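Acyl-CoA hydrolase (Bacillus halodurans, PDB 1VPM) probably hydrolyses the thioester of long-chain fatty acyl-coenzyme A molecules, releasing free fatty acid and coenzyme A. Local coordinates at residues A[26-31]-A[86-91]; A[98-103]-A[126-131]; A[48-53]-A[120-125]. One frame throughout, in Å; residues are numbered along the deposited sequence. Where two conformers were deposited one is given.

Contact 1. Residues A[26-31]-A[86-91]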
loop_
_atom_site.group_PDB
_atom_site.type_symbol
_atom_site.label_atom_id
_atom_site.label_comp_id
_atom_site.label_asym_id
_atom_site.label_seq_id
_atom_site.Cartn_x
_atom_site.Cartn_y
_atom_site.Cartn_z
ATOM N N GLN A 26 -16.792 -9.287 4.903
ATOM C CA GLN A 26 -15.840 -8.169 4.861
ATOM C C GLN A 26 -16.561 -6.922 4.364
ATOM O O GLN A 26 -17.518 -7.001 3.597
ATOM C CB GLN A 26 -14.663 -8.526 3.946
ATOM C CG GLN A 26 -13.650 -7.470 3.681
ATOM C CD GLN A 26 -12.836 -6.955 4.895
ATOM O OE1 GLN A 26 -13.357 -6.705 5.988
ATOM N NE2 GLN A 26 -11.544 -6.687 4.649
ATOM N N THR A 27 -16.103 -5.754 4.840
ATOM C CA THR A 27 -16.576 -4.479 4.314
ATOM C C THR A 27 -15.356 -3.627 4.012
ATOM O O THR A 27 -14.432 -3.598 4.809
ATOM C CB THR A 27 -17.394 -3.715 5.370
ATOM O OG1 THR A 27 -18.375 -4.598 5.933
ATOM C CG2 THR A 27 -18.101 -2.485 4.755
ATOM N N ARG A 28 -15.364 -2.931 2.879
ATOM C CA ARG A 28 -14.204 -2.114 2.472
ATOM C C ARG A 28 -14.714 -0.783 1.952
ATOM O O ARG A 28 -15.670 -0.726 1.199
ATOM C CB ARG A 28 -13.486 -2.806 1.289
ATOM C CG ARG A 28 -13.023 -4.228 1.483
ATOM C CD ARG A 28 -12.173 -4.342 2.701
ATOM N NE ARG A 28 -10.854 -3.803 2.449
ATOM C CZ ARG A 28 -9.766 -4.545 2.256
ATOM N NH1 ARG A 28 -9.811 -5.889 2.304
ATOM N NH2 ARG A 28 -8.620 -3.933 2.013
ATOM N N LEU A 29 -14.013 0.269 2.292
ATOM C CA LEU A 29 -14.312 1.570 1.779
ATOM C C LEU A 29 -13.682 1.686 0.394
ATOM O O LEU A 29 -12.516 1.316 0.222
ATOM C CB LEU A 29 -13.701 2.574 2.725
ATOM C CG LEU A 29 -14.076 4.044 2.569
ATOM C CD1 LEU A 29 -15.575 4.246 2.535
ATOM C CD2 LEU A 29 -13.460 4.828 3.703
ATOM N N VAL A 30 -14.401 2.267 -0.555
ATOM C CA VAL A 30 -13.837 2.500 -1.911
ATOM C C VAL A 30 -13.139 3.853 -1.899
ATOM O O VAL A 30 -13.751 4.922 -1.584
ATOM C CB VAL A 30 -14.888 2.468 -2.989
ATOM C CG1 VAL A 30 -14.256 2.705 -4.368
ATOM C CG2 VAL A 30 -15.589 1.123 -2.989
ATOM N N LEU A 31 -11.831 3.867 -2.181
ATOM C CA LEU A 31 -11.095 5.084 -2.155
ATOM C C LEU A 31 -10.452 5.429 -3.501
ATOM O O LEU A 31 -10.381 4.580 -4.348
ATOM C CB LEU A 31 -10.013 4.983 -1.099
ATOM C CG LEU A 31 -10.665 4.987 0.312
ATOM C CD1 LEU A 31 -9.659 4.580 1.308
ATOM C CD2 LEU A 31 -11.286 6.317 0.713
ATOM N N LEU A 86 -18.033 -1.434 -0.121
ATOM C CA LEU A 86 -18.257 -2.738 -0.678
ATOM C C LEU A 86 -18.418 -3.731 0.432
ATOM O O LEU A 86 -17.593 -3.781 1.328
ATOM C CB LEU A 86 -17.082 -3.188 -1.520
ATOM C CG LEU A 86 -16.830 -2.709 -2.925
ATOM C CD1 LEU A 86 -15.578 -3.480 -3.446
ATOM C CD2 LEU A 86 -18.013 -3.027 -3.830
ATOM N N GLU A 87 -19.446 -4.562 0.325
ATOM C CA GLU A 87 -19.785 -5.589 1.295
ATOM C C GLU A 87 -19.617 -6.960 0.591
ATOM O O GLU A 87 -20.256 -7.185 -0.394
ATOM C CB GLU A 87 -21.236 -5.440 1.707
ATOM C CG GLU A 87 -21.615 -4.013 2.161
ATOM C CD GLU A 87 -23.149 -3.829 2.410
ATOM O OE1 GLU A 87 -23.970 -4.693 1.942
ATOM O OE2 GLU A 87 -23.492 -2.813 3.079
ATOM N N LEU A 88 -18.840 -7.826 1.196
ATOM C CA LEU A 88 -18.606 -9.138 0.660
ATOM C C LEU A 88 -19.010 -10.203 1.678
ATOM O O LEU A 88 -18.786 -9.999 2.906
ATOM C CB LEU A 88 -17.122 -9.313 0.306
ATOM C CG LEU A 88 -16.503 -8.393 -0.780
ATOM C CD1 LEU A 88 -15.728 -7.262 -0.093
ATOM C CD2 LEU A 88 -15.596 -9.183 -1.662
ATOM N N GLU A 89 -19.524 -11.317 1.147
ATOM C CA GLU A 89 -19.860 -12.469 1.984
ATOM C C GLU A 89 -19.492 -13.737 1.259
ATOM O O GLU A 89 -19.836 -13.881 0.104
ATOM C CB GLU A 89 -21.358 -12.472 2.310
ATOM C CG GLU A 89 -21.781 -13.624 3.217
ATOM C CD GLU A 89 -23.278 -13.712 3.433
ATOM O OE1 GLU A 89 -24.076 -12.988 2.805
ATOM O OE2 GLU A 89 -23.675 -14.517 4.279
ATOM N N GLY A 90 -18.824 -14.628 1.949
ATOM C CA GLY A 90 -18.377 -15.873 1.386
ATOM C C GLY A 90 -18.761 -17.041 2.287
ATOM O O GLY A 90 -18.826 -16.874 3.524
ATOM N N PHE A 91 -19.022 -18.169 1.668
ATOM C CA PHE A 91 -19.130 -19.440 2.388
ATOM C C PHE A 91 -18.866 -20.628 1.504
ATOM O O PHE A 91 -19.035 -20.575 0.289
ATOM C CB PHE A 91 -20.484 -19.556 3.090
ATOM C CG PHE A 91 -21.658 -19.248 2.237
ATOM C CD1 PHE A 91 -22.168 -17.956 2.162
ATOM C CD2 PHE A 91 -22.327 -20.260 1.585
ATOM C CE1 PHE A 91 -23.301 -17.697 1.422
ATOM C CE2 PHE A 91 -23.463 -19.999 0.851
ATOM C CZ PHE A 91 -23.954 -18.712 0.792
#

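Contact 2. Residues A[98-103]-A[126-131]. With COA (coenzyme A), chain D.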
loop_
_atom_site.group_PDB
_atom_site.type_symbol
_atom_site.label_atom_id
_atom_site.label_comp_id
_atom_site.label_asym_id
_atom_site.label_seq_id
_atom_site.Cartn_x
_atom_site.Cartn_y
_atom_site.Cartn_z
ATOM N N THR A 98 -9.814 -32.608 -1.407
ATOM C CA THR A 98 -8.954 -31.549 -0.892
ATOM C C THR A 98 -9.432 -30.164 -1.286
ATOM O O THR A 98 -8.806 -29.173 -0.903
ATOM C CB THR A 98 -7.513 -31.724 -1.411
ATOM O OG1 THR A 98 -7.438 -31.411 -2.812
ATOM C CG2 THR A 98 -7.045 -33.150 -1.159
ATOM N N SER A 99 -10.518 -30.105 -2.053
ATOM C CA SER A 99 -11.012 -28.848 -2.649
ATOM C C SER A 99 -12.340 -28.438 -2.041
ATOM O O SER A 99 -13.114 -29.260 -1.528
ATOM C CB SER A 99 -11.106 -28.996 -4.178
ATOM O OG SER A 99 -12.134 -29.887 -4.561
HETATM N N MSE A 100 -12.569 -27.123 -2.046
HETATM C CA MSE A 100 -13.778 -26.517 -1.552
HETATM C C MSE A 100 -14.283 -25.533 -2.583
HETATM O O MSE A 100 -13.514 -24.710 -3.092
HETATM C CB MSE A 100 -13.454 -25.747 -0.299
HETATM C CG MSE A 100 -13.039 -26.601 0.851
HETATM SE SE MSE A 100 -12.039 -25.597 2.248
HETATM C CE MSE A 100 -10.268 -25.462 1.419
ATOM N N GLU A 101 -15.561 -25.622 -2.918
ATOM C CA GLU A 101 -16.188 -24.544 -3.643
ATOM C C GLU A 101 -16.603 -23.456 -2.648
ATOM O O GLU A 101 -17.208 -23.736 -1.599
ATOM C CB GLU A 101 -17.439 -25.046 -4.393
ATOM C CG GLU A 101 -18.060 -23.964 -5.234
ATOM C CD GLU A 101 -19.334 -24.446 -5.945
ATOM O OE1 GLU A 101 -20.325 -24.793 -5.236
ATOM O OE2 GLU A 101 -19.299 -24.542 -7.188
ATOM N N VAL A 102 -16.229 -22.233 -2.980
ATOM C CA VAL A 102 -16.572 -21.058 -2.195
ATOM C C VAL A 102 -17.445 -20.121 -3.055
ATOM O O VAL A 102 -17.103 -19.784 -4.196
ATOM C CB VAL A 102 -15.339 -20.333 -1.643
ATOM C CG1 VAL A 102 -15.758 -19.084 -0.877
ATOM C CG2 VAL A 102 -14.510 -21.261 -0.761
ATOM N N TYR A 103 -18.619 -19.823 -2.547
ATOM C CA TYR A 103 -19.501 -18.803 -3.139
ATOM C C TYR A 103 -19.236 -17.469 -2.463
ATOM O O TYR A 103 -19.159 -17.372 -1.229
ATOM C CB TYR A 103 -20.973 -19.239 -2.969
ATOM C CG TYR A 103 -21.976 -18.128 -3.222
ATOM C CD1 TYR A 103 -22.356 -17.784 -4.507
ATOM C CD2 TYR A 103 -22.517 -17.392 -2.152
ATOM C CE1 TYR A 103 -23.292 -16.749 -4.729
ATOM C CE2 TYR A 103 -23.454 -16.395 -2.360
ATOM C CZ TYR A 103 -23.807 -16.038 -3.623
ATOM O OH TYR A 103 -24.732 -15.039 -3.757
HETATM N N MSE A 126 -11.016 -23.520 -3.933
HETATM C CA MSE A 126 -9.896 -23.371 -3.033
HETATM C C MSE A 126 -9.397 -24.756 -2.663
HETATM O O MSE A 126 -10.200 -25.644 -2.492
HETATM C CB MSE A 126 -10.338 -22.642 -1.755
HETATM C CG MSE A 126 -11.072 -21.320 -1.950
HETATM SE SE MSE A 126 -9.979 -20.021 -3.053
HETATM C CE MSE A 126 -8.602 -19.816 -1.767
ATOM N N VAL A 127 -8.090 -24.909 -2.504
ATOM C CA VAL A 127 -7.479 -26.191 -2.163
ATOM C C VAL A 127 -6.725 -26.036 -0.885
ATOM O O VAL A 127 -5.913 -25.149 -0.785
ATOM C CB VAL A 127 -6.579 -26.723 -3.314
ATOM C CG1 VAL A 127 -5.898 -28.005 -2.901
ATOM C CG2 VAL A 127 -7.438 -26.983 -4.537
ATOM N N ALA A 128 -7.016 -26.871 0.103
ATOM C CA ALA A 128 -6.261 -26.873 1.368
ATOM C C ALA A 128 -4.922 -27.524 1.132
ATOM O O ALA A 128 -4.863 -28.546 0.430
ATOM C CB ALA A 128 -7.031 -27.668 2.425
ATOM N N VAL A 129 -3.868 -26.961 1.704
ATOM C CA VAL A 129 -2.527 -27.493 1.587
ATOM C C VAL A 129 -1.852 -27.684 2.942
ATOM O O VAL A 129 -2.085 -26.887 3.861
ATOM C CB VAL A 129 -1.633 -26.649 0.659
ATOM C CG1 VAL A 129 -2.248 -26.567 -0.729
ATOM C CG2 VAL A 129 -1.314 -25.262 1.215
ATOM N N ASP A 130 -1.041 -28.743 3.043
ATOM C CA ASP A 130 -0.249 -29.009 4.262
ATOM C C ASP A 130 0.979 -28.101 4.254
ATOM O O ASP A 130 1.142 -27.295 3.335
ATOM C CB ASP A 130 0.136 -30.500 4.402
ATOM C CG ASP A 130 1.053 -30.994 3.293
ATOM O OD1 ASP A 130 1.751 -30.197 2.634
ATOM O OD2 ASP A 130 1.059 -32.217 3.053
ATOM N N GLU A 131 1.853 -28.234 5.248
ATOM C CA GLU A 131 2.983 -27.298 5.389
ATOM C C GLU A 131 4.031 -27.386 4.277
ATOM O O GLU A 131 4.835 -26.462 4.099
ATOM C CB GLU A 131 3.625 -27.439 6.759
ATOM C CG GLU A 131 2.690 -26.948 7.874
HETATM N N1A COA D . -10.351 -25.636 -10.982
HETATM C C2A COA D . -11.099 -26.290 -10.045
HETATM N N3A COA D . -10.525 -27.348 -9.318
HETATM C C4A COA D . -9.227 -27.703 -9.542
HETATM C C5A COA D . -8.454 -27.042 -10.512
HETATM C C6A COA D . -9.021 -25.998 -11.251
HETATM N N6A COA D . -8.331 -25.467 -12.277
HETATM N N7A COA D . -7.217 -27.628 -10.533
HETATM C C8A COA D . -7.195 -28.624 -9.604
HETATM N N9A COA D . -8.426 -28.680 -8.997
HETATM C C1B COA D . -8.762 -29.470 -7.829
HETATM C C2B COA D . -8.745 -30.943 -8.173
HETATM O O2B COA D . -9.923 -31.311 -8.840
HETATM C C3B COA D . -8.596 -31.561 -6.792
HETATM O O3B COA D . -9.912 -31.742 -6.299
HETATM P P3B COA D . -10.329 -32.858 -5.237
HETATM O O7A COA D . -10.806 -34.041 -5.979
HETATM O O8A COA D . -11.424 -32.431 -4.345
HETATM O O9A COA D . -9.135 -33.090 -4.358
HETATM C C4B COA D . -7.758 -30.519 -6.037
HETATM O O4B COA D . -7.733 -29.364 -6.879
HETATM C C5B COA D . -6.306 -30.938 -5.791
HETATM O O5B COA D . -5.713 -31.238 -7.054
HETATM P P1A COA D . -4.840 -32.590 -7.357
HETATM O O1A COA D . -5.140 -33.053 -8.767
HETATM O O2A COA D . -5.057 -33.648 -6.294
HETATM O O3A COA D . -3.294 -32.153 -7.208
HETATM P P2A COA D . -2.494 -31.009 -8.028
HETATM O O4A COA D . -2.852 -31.093 -9.504
HETATM O O5A COA D . -1.026 -31.195 -7.684
HETATM O O6A COA D . -2.967 -29.584 -7.404
HETATM C CBP COA D . -3.493 -27.277 -7.750
HETATM C CCP COA D . -3.869 -28.721 -8.080
HETATM C CDP COA D . -4.677 -26.353 -8.053
HETATM C CEP COA D . -3.185 -27.233 -6.238
HETATM C CAP COA D . -2.248 -26.869 -8.591
HETATM O OAP COA D . -2.403 -26.978 -10.001
HETATM C C9P COA D . -1.805 -25.469 -8.211
HETATM O O9P COA D . -1.021 -25.352 -7.045
HETATM N N8P COA D . -2.162 -24.394 -8.931
HETATM C C7P COA D . -1.684 -23.108 -8.463
HETATM C C6P COA D . -2.526 -22.587 -7.294
HETATM C C5P COA D . -2.064 -21.206 -6.877
HETATM O O5P COA D . -0.915 -21.077 -6.406
HETATM N N4P COA D . -2.910 -20.186 -7.054
HETATM C C3P COA D . -2.577 -18.854 -6.625
HETATM C C2P COA D . -2.088 -17.873 -7.692
HETATM S S1P COA D . -0.867 -18.394 -8.970
#

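Contact 3. Residues A[48-53]-A[120-125]. With COA (coenzyme A), chain D.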
loop_
_atom_site.group_PDB
_atom_site.type_symbol
_atom_site.label_atom_id
_atom_site.label_comp_id
_atom_site.label_asym_id
_atom_site.label_seq_id
_atom_site.Cartn_x
_atom_site.Cartn_y
_atom_site.Cartn_z
ATOM N N ALA A 48 -9.688 -8.907 -6.241
ATOM C CA ALA A 48 -8.707 -9.076 -5.143
ATOM C C ALA A 48 -9.480 -9.344 -3.839
ATOM O O ALA A 48 -9.151 -10.261 -3.046
ATOM C CB ALA A 48 -7.792 -7.846 -4.958
ATOM N N TYR A 49 -10.506 -8.539 -3.615
ATOM C CA TYR A 49 -11.326 -8.677 -2.389
ATOM C C TYR A 49 -12.118 -9.962 -2.349
ATOM O O TYR A 49 -12.235 -10.599 -1.278
ATOM C CB TYR A 49 -12.275 -7.515 -2.223
ATOM C CG TYR A 49 -11.650 -6.169 -2.047
ATOM C CD1 TYR A 49 -10.422 -6.010 -1.437
ATOM C CD2 TYR A 49 -12.384 -5.028 -2.408
ATOM C CE1 TYR A 49 -9.901 -4.737 -1.244
ATOM C CE2 TYR A 49 -11.892 -3.781 -2.174
ATOM C CZ TYR A 49 -10.644 -3.647 -1.635
ATOM O OH TYR A 49 -10.145 -2.394 -1.416
ATOM N N ILE A 50 -12.614 -10.426 -3.503
ATOM C CA ILE A 50 -13.320 -11.693 -3.616
ATOM C C ILE A 50 -12.401 -12.877 -3.225
ATOM O O ILE A 50 -12.786 -13.738 -2.441
ATOM C CB ILE A 50 -13.858 -11.884 -5.053
ATOM C CG1 ILE A 50 -15.085 -11.018 -5.320
ATOM C CG2 ILE A 50 -14.221 -13.354 -5.368
ATOM C CD1 ILE A 50 -15.422 -10.903 -6.740
ATOM N N ASP A 51 -11.180 -12.893 -3.738
ATOM C CA ASP A 51 -10.239 -13.969 -3.380
ATOM C C ASP A 51 -9.852 -13.874 -1.913
ATOM O O ASP A 51 -9.707 -14.904 -1.265
ATOM C CB ASP A 51 -8.986 -13.889 -4.216
ATOM C CG ASP A 51 -8.095 -15.090 -4.021
ATOM O OD1 ASP A 51 -8.519 -16.154 -4.574
ATOM O OD2 ASP A 51 -7.017 -14.974 -3.367
ATOM N N GLU A 52 -9.697 -12.677 -1.365
ATOM C CA GLU A 52 -9.322 -12.497 0.042
ATOM C C GLU A 52 -10.358 -13.142 0.920
ATOM O O GLU A 52 -10.025 -13.879 1.874
ATOM C CB GLU A 52 -9.195 -10.994 0.367
ATOM C CG GLU A 52 -8.633 -10.678 1.700
ATOM C CD GLU A 52 -8.566 -9.174 1.988
ATOM O OE1 GLU A 52 -8.297 -8.377 1.047
ATOM O OE2 GLU A 52 -8.804 -8.835 3.156
ATOM N N ILE A 53 -11.625 -12.864 0.632
ATOM C CA ILE A 53 -12.697 -13.386 1.492
ATOM C C ILE A 53 -12.810 -14.896 1.248
ATOM O O ILE A 53 -13.085 -15.661 2.157
ATOM C CB ILE A 53 -14.013 -12.627 1.359
ATOM C CG1 ILE A 53 -14.956 -12.959 2.529
ATOM C CG2 ILE A 53 -14.671 -12.822 0.123
ATOM C CD1 ILE A 53 -16.107 -12.049 2.664
ATOM N N THR A 120 -21.636 -8.239 -7.861
ATOM C CA THR A 120 -21.416 -9.499 -8.545
ATOM C C THR A 120 -21.487 -10.665 -7.573
ATOM O O THR A 120 -21.628 -10.511 -6.371
ATOM C CB THR A 120 -20.056 -9.493 -9.232
ATOM O OG1 THR A 120 -19.960 -10.579 -10.208
ATOM C CG2 THR A 120 -18.993 -9.565 -8.186
ATOM N N GLU A 121 -21.489 -11.853 -8.157
ATOM C CA GLU A 121 -21.428 -13.132 -7.454
ATOM C C GLU A 121 -20.441 -14.020 -8.166
ATOM O O GLU A 121 -20.330 -13.973 -9.403
ATOM C CB GLU A 121 -22.800 -13.814 -7.479
ATOM C CG GLU A 121 -23.923 -13.060 -6.826
ATOM C CD GLU A 121 -25.264 -13.744 -7.012
ATOM O OE1 GLU A 121 -25.749 -13.691 -8.158
ATOM O OE2 GLU A 121 -25.812 -14.283 -6.028
ATOM N N SER A 122 -19.795 -14.900 -7.438
ATOM C CA SER A 122 -18.825 -15.754 -8.061
ATOM C C SER A 122 -18.643 -17.048 -7.251
ATOM O O SER A 122 -19.035 -17.138 -6.122
ATOM C CB SER A 122 -17.545 -14.908 -8.227
ATOM O OG SER A 122 -16.455 -15.335 -7.468
ATOM N N PHE A 123 -18.171 -18.079 -7.923
ATOM C CA PHE A 123 -17.655 -19.297 -7.270
ATOM C C PHE A 123 -16.155 -19.445 -7.508
ATOM O O PHE A 123 -15.652 -19.125 -8.602
ATOM C CB PHE A 123 -18.288 -20.540 -7.860
ATOM C CG PHE A 123 -19.768 -20.644 -7.630
ATOM C CD1 PHE A 123 -20.258 -21.097 -6.399
ATOM C CD2 PHE A 123 -20.658 -20.391 -8.644
ATOM C CE1 PHE A 123 -21.650 -21.223 -6.183
ATOM C CE2 PHE A 123 -22.001 -20.509 -8.419
ATOM C CZ PHE A 123 -22.497 -20.932 -7.182
ATOM N N LEU A 124 -15.431 -19.807 -6.444
ATOM C CA LEU A 124 -14.062 -20.147 -6.536
ATOM C C LEU A 124 -13.803 -21.571 -6.065
ATOM O O LEU A 124 -14.607 -22.171 -5.326
ATOM C CB LEU A 124 -13.249 -19.205 -5.665
ATOM C CG LEU A 124 -13.246 -17.725 -6.019
ATOM C CD1 LEU A 124 -14.450 -17.043 -5.402
ATOM C CD2 LEU A 124 -11.950 -17.008 -5.526
ATOM N N THR A 125 -12.680 -22.101 -6.491
ATOM C CA THR A 125 -12.241 -23.410 -6.014
ATOM C C THR A 125 -10.957 -23.187 -5.230
ATOM O O THR A 125 -9.902 -22.790 -5.804
ATOM C CB THR A 125 -12.027 -24.399 -7.157
ATOM O OG1 THR A 125 -13.265 -24.650 -7.858
ATOM C CG2 THR A 125 -11.539 -25.737 -6.591
HETATM N N1A COA D . -10.351 -25.636 -10.982
HETATM C C2A COA D . -11.099 -26.290 -10.045
HETATM N N3A COA D . -10.525 -27.348 -9.318
HETATM C C4A COA D . -9.227 -27.703 -9.542
HETATM C C5A COA D . -8.454 -27.042 -10.512
HETATM C C6A COA D . -9.021 -25.998 -11.251
HETATM N N6A COA D . -8.331 -25.467 -12.277
HETATM N N7A COA D . -7.217 -27.628 -10.533
HETATM C C8A COA D . -7.195 -28.624 -9.604
HETATM N N9A COA D . -8.426 -28.680 -8.997
HETATM C C1B COA D . -8.762 -29.470 -7.829
HETATM C C2B COA D . -8.745 -30.943 -8.173
HETATM O O2B COA D . -9.923 -31.311 -8.840
HETATM C C3B COA D . -8.596 -31.561 -6.792
HETATM O O3B COA D . -9.912 -31.742 -6.299
HETATM P P3B COA D . -10.329 -32.858 -5.237
HETATM O O7A COA D . -10.806 -34.041 -5.979
HETATM O O8A COA D . -11.424 -32.431 -4.345
HETATM O O9A COA D . -9.135 -33.090 -4.358
HETATM C C4B COA D . -7.758 -30.519 -6.037
HETATM O O4B COA D . -7.733 -29.364 -6.879
HETATM C C5B COA D . -6.306 -30.938 -5.791
HETATM O O5B COA D . -5.713 -31.238 -7.054
HETATM P P1A COA D . -4.840 -32.590 -7.357
HETATM O O1A COA D . -5.140 -33.053 -8.767
HETATM O O2A COA D . -5.057 -33.648 -6.294
HETATM O O3A COA D . -3.294 -32.153 -7.208
HETATM P P2A COA D . -2.494 -31.009 -8.028
HETATM O O4A COA D . -2.852 -31.093 -9.504
HETATM O O5A COA D . -1.026 -31.195 -7.684
HETATM O O6A COA D . -2.967 -29.584 -7.404
HETATM C CBP COA D . -3.493 -27.277 -7.750
HETATM C CCP COA D . -3.869 -28.721 -8.080
HETATM C CDP COA D . -4.677 -26.353 -8.053
HETATM C CEP COA D . -3.185 -27.233 -6.238
HETATM C CAP COA D . -2.248 -26.869 -8.591
HETATM O OAP COA D . -2.403 -26.978 -10.001
HETATM C C9P COA D . -1.805 -25.469 -8.211
HETATM O O9P COA D . -1.021 -25.352 -7.045
HETATM N N8P COA D . -2.162 -24.394 -8.931
HETATM C C7P COA D . -1.684 -23.108 -8.463
HETATM C C6P COA D . -2.526 -22.587 -7.294
HETATM C C5P COA D . -2.064 -21.206 -6.877
HETATM O O5P COA D . -0.915 -21.077 -6.406
HETATM N N4P COA D . -2.910 -20.186 -7.054
HETATM C C3P COA D . -2.577 -18.854 -6.625
HETATM C C2P COA D . -2.088 -17.873 -7.692
HETATM S S1P COA D . -0.867 -18.394 -8.970
#

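Contact 1. Residues A[26-31]-A[86-91]
Leu86 opens the antiparallel pairing by bonding Arg28 in both directions. Its N donates to Arg28 O at 2.8 Å, and its O accepts Arg28 N. The same Leu86 O also takes a CA-H...O contact from Thr27 CA at 3.2 Å, and the Thr27 methyl CG2 lies alongside it. The isobutyl group of Leu86 has CG anti to the carbonyl carbon (chi1 -78°), which sets CG against Val30 CG2, 4.0 Å away, the two side chains meeting at a slant. Glu87 faces Thr27 as a non-hydrogen-bonded pair, both side chains on the sheet face opposite the leucines. Its CA donates a CA-H...O contact to Gln26 O, while its carboxylate turns elsewhere, to Arg116 and Asn109. Leu88 closes the register on Gln26: Leu88 N reaches Gln26 O at 2.9 Å with an almost straight N-H...O angle of 176°, and Gln26 N returns a bond to Leu88 O. Leu88 CD1 lies 4.3 Å from Gln26 CG, beside the aliphatic start of that side chain. Gln26 then folds back, and its OE1 accepts Thr27 N at 3.1 Å in a bent bond, from beside the C=O and tilted out of its plane, and also Thr27 N of the second subunit. Strand 24-29 is one of the two edge strands of the chain's antiparallel sheet, and it meets the second subunit, where Thr27 OG1 bonds Ile25 O. Strand 85-95 runs on between it and strand 99-109, and helix 43-62 packs on the face carrying Gln26, Arg28, Leu86 and Leu88.

Contact 2. Residues A[98-103]-A[126-131]
Peptide groups are the flat units where Thr98 meets Ala128: the Thr98 carbonyl oxygen accepts Ala128 N at 3.1 Å. Val127 CA adds a CA-H...O contact to the same oxygen. One residue pair further, the Met100 and Met126 peptides exchange two bonds, Met100 N to Met126 O and Met126 N to Met100 O. Ser99 and Val127 occupy the sheet face turned to coenzyme A; Met100 and Met126, both selenomethionines, occupy the face under helix 43-62. This is the hairpin of strands 99-109 and 116-129 of the hotdog fold, whose open end binds coenzyme A. Thr98 OG1 and Ser99 OG both sit between backbone N and carbonyl carbon (chi1 71° and 69°), where they grip the 3'-phosphate: Thr98 OG1 donates to O9A at 2.8 Å, Ser99 OG to O8A at 2.7 Å. Thr98 N gives O9A its second bond from this residue. Val127 CG2 touches the ribose oxygen O4B at 3.4 Å. On the helix side Val102 CG2 lies 3.6 Å from Met126 CG, and Met100, bent at its last torsion, brings CE within 4.0 Å of Ala128 CB.

Contact 3. Residues A[48-53]-A[120-125]
Ile50 reaches from helix 48-53 down onto strand 120-125, its CA-CB bond directed at the strand. From CB the side chain forks. CG2, anti to the backbone N, rests against two neighbouring groups of the strand, 3.7 Å from Ser122 OG and 3.7 Å from Leu124 CD1. The other branch leaves through CG1 and ends in CD1, which rests 4.1 Å from Thr120 CG2, the two side chains crossing at about a right angle. Thr120 turns its hydroxyl to Asp75 O, presenting the methyl to the isoleucine. One residue along the helix, Asp51 holds CG anti to its own N (chi1 -171°), bringing OD1 to 3.7 Å from Leu124 CD2; this oxygen is hydrogen-bonded to Thr68 OG1, so Leu124 flanks a polar pair next to the coenzyme A site. Just beyond, Thr125 leaves the helix interface for coenzyme A: its CG2 stands above the adenine plane and outward of the ring, 3.3 Å from N3A, and its OG1 3.5 Å from C2A. A glycine here would probably lose the methyl and hydroxyl that lie against the C2A-N3A part of the base, opening a gap there and leaving the adenine freer to shift. The strand crosses beneath the helix at 53° between the two short axes, the arrangement of the hotdog fold, in which a curved antiparallel sheet wraps a central helix.

How the contacts relate
From the N terminus, strand 24-29 leads into helix 43-62, and contact 1 closes a loop of 54 residues that contains this helix by pairing the strand with 85-95. Contact 3 starts within that loop and ends beyond it, on strand 116-129, so the two cross. Contact 2 opens after contact 1 has closed, closing a loop of 22 residues at the open end of the hairpin of strands 99-109 and 116-129; it crosses contact 3, whose second segment runs straight into 126-131. Strands 85-95 and 99-109 are neighbours, so contacts 1 and 2 belong to one sheet, on opposite sides of the chain's centre. Contact 3 secures the helix over that sheet, and shares coenzyme A with contact 2.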